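Local coordinates for PEPTIDE N-myristoyltransferase (Saccharomyces cerevisiae, PDB 1IIC), which catalyses the transfer of myristate from myristoyl-CoA to the N-terminal glycine of protein substrates, at residues 217-222 / 351-356. Numbering follows the deposited sequence.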
loop_
_atom_site.group_PDB
_atom_site.type_symbol
_atom_site.label_atom_id
_atom_site.label_comp_id
_atom_site.label_asym_id
_atom_site.label_seq_id
_atom_site.Cartn_x
_atom_site.Cartn_y
_atom_site.Cartn_z
ATOM N N ASN A 217 1.819 16.201 -20.668
ATOM C CA ASN A 217 1.061 15.379 -19.727
ATOM C C ASN A 217 -0.445 15.355 -19.958
ATOM O O ASN A 217 -1.172 14.665 -19.243
ATOM C CB ASN A 217 1.390 15.817 -18.303
ATOM C CG ASN A 217 2.854 15.583 -17.962
ATOM O OD1 ASN A 217 3.307 14.440 -17.904
ATOM N ND2 ASN A 217 3.604 16.661 -17.765
ATOM N N ALA A 218 -0.902 16.097 -20.968
ATOM C CA ALA A 218 -2.320 16.148 -21.319
ATOM C C ALA A 218 -2.817 14.727 -21.602
ATOM O O ALA A 218 -2.112 13.915 -22.212
ATOM C CB ALA A 218 -2.525 17.024 -22.542
ATOM N N LEU A 219 -4.041 14.450 -21.164
ATOM C CA LEU A 219 -4.652 13.134 -21.302
ATOM C C LEU A 219 -6.006 13.175 -22.004
ATOM O O LEU A 219 -6.703 14.186 -21.971
ATOM C CB LEU A 219 -4.846 12.549 -19.902
ATOM C CG LEU A 219 -4.211 11.230 -19.476
ATOM C CD1 LEU A 219 -2.808 11.109 -20.001
ATOM C CD2 LEU A 219 -4.249 11.161 -17.962
ATOM N N PRO A 220 -6.393 12.067 -22.654
ATOM C CA PRO A 220 -7.688 12.036 -23.339
ATOM C C PRO A 220 -8.770 12.092 -22.266
ATOM O O PRO A 220 -8.512 11.772 -21.107
ATOM C CB PRO A 220 -7.672 10.692 -24.052
ATOM C CG PRO A 220 -6.205 10.433 -24.272
ATOM C CD PRO A 220 -5.599 10.869 -22.974
ATOM N N ALA A 221 -9.976 12.489 -22.651
ATOM C CA ALA A 221 -11.087 12.586 -21.714
ATOM C C ALA A 221 -11.808 11.251 -21.484
ATOM O O ALA A 221 -12.343 11.013 -20.403
ATOM C CB ALA A 221 -12.092 13.644 -22.212
ATOM N N LYS A 222 -11.818 10.382 -22.487
ATOM C CA LYS A 222 -12.510 9.095 -22.363
ATOM C C LYS A 222 -11.576 7.880 -22.464
ATOM O O LYS A 222 -10.524 7.941 -23.094
ATOM C CB LYS A 222 -13.599 9.002 -23.442
ATOM C CG LYS A 222 -14.686 10.069 -23.321
ATOM C CD LYS A 222 -15.524 9.850 -22.064
ATOM C CE LYS A 222 -16.533 10.972 -21.848
ATOM N NZ LYS A 222 -17.501 10.618 -20.765
ATOM N N ALA A 351 -6.614 3.793 -16.808
ATOM C CA ALA A 351 -6.646 3.989 -15.366
ATOM C C ALA A 351 -6.287 5.442 -15.069
ATOM O O ALA A 351 -6.894 6.058 -14.214
ATOM C CB ALA A 351 -5.671 3.051 -14.682
ATOM N N CYS A 352 -5.304 5.987 -15.784
ATOM C CA CYS A 352 -4.907 7.376 -15.578
ATOM C C CYS A 352 -6.033 8.306 -15.999
ATOM O O CYS A 352 -6.241 9.374 -15.401
ATOM C CB CYS A 352 -3.647 7.714 -16.384
ATOM S SG CYS A 352 -2.151 6.889 -15.837
ATOM N N ILE A 353 -6.748 7.902 -17.046
ATOM C CA ILE A 353 -7.869 8.684 -17.551
ATOM C C ILE A 353 -8.988 8.668 -16.521
ATOM O O ILE A 353 -9.605 9.700 -16.242
ATOM C CB ILE A 353 -8.379 8.113 -18.893
ATOM C CG1 ILE A 353 -7.371 8.438 -19.995
ATOM C CG2 ILE A 353 -9.747 8.693 -19.237
ATOM C CD1 ILE A 353 -7.600 7.665 -21.291
ATOM N N LEU A 354 -9.248 7.499 -15.947
ATOM C CA LEU A 354 -10.295 7.388 -14.940
ATOM C C LEU A 354 -9.922 8.113 -13.646
ATOM O O LEU A 354 -10.778 8.720 -13.008
ATOM C CB LEU A 354 -10.594 5.917 -14.657
ATOM C CG LEU A 354 -11.307 5.244 -15.820
ATOM C CD1 LEU A 354 -11.098 3.737 -15.793
ATOM C CD2 LEU A 354 -12.788 5.606 -15.736
ATOM N N ALA A 355 -8.649 8.053 -13.261
ATOM C CA ALA A 355 -8.198 8.729 -12.038
ATOM C C ALA A 355 -8.255 10.238 -12.224
ATOM O O ALA A 355 -8.661 10.970 -11.319
ATOM C CB ALA A 355 -6.777 8.305 -11.694
ATOM N N LYS A 356 -7.849 10.711 -13.399
ATOM C CA LYS A 356 -7.890 12.142 -13.643
ATOM C C LYS A 356 -9.337 12.627 -13.669
ATOM O O LYS A 356 -9.653 13.670 -13.090
ATOM C CB LYS A 356 -7.217 12.525 -14.959
ATOM C CG LYS A 356 -7.332 14.028 -15.196
ATOM C CD LYS A 356 -6.660 14.501 -16.450
ATOM C CE LYS A 356 -6.865 16.007 -16.581
ATOM N NZ LYS A 356 -6.489 16.693 -15.307
#
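Ala221 O is held from two sources: it accepts a hydrogen bond from Asn357 ND2, and Ile353 CG2 touches it at 3.7 Å. Ile353 loses the most surface to the other segment and is met mainly by backbone, since Pro220 O lies by its CG1 and Lys222 O is 3.4 Å from its CD1. With CG1 opposite the carbonyl carbon (chi1 -73°) and CD1 carried on in an extended line (chi2 167°), the chain brings CD1 to Lys222 and to Pro220, where Ile353 CD1 is 4.1 Å from Pro220 CB; the two side chains cross at about a right angle. Helix 334-357 links the parallel neighbours 311-322 and 362-366 in a beta-alpha-beta crossover; Ala351 and Ala355 rest on Phe363 of that sheet, and the loop after helix 210-217 runs over another side of the helix. There Leu219 CD2 touches Cys352 O at 3.7 Å, an oxygen that also accepts the helical bond from Lys356 N, and reaches Cys352 CB (3.8 Å). Leu219 CG lies beside Ile353 CG1 (4.2 Å); CD2 and CG thus bridge Cys352 and Ile353. Lys356 CD approaches Leu219 CB at 4.4 Å; beyond CD, chi4 of 50° turns NZ to its hydrogen bond with Leu191 O.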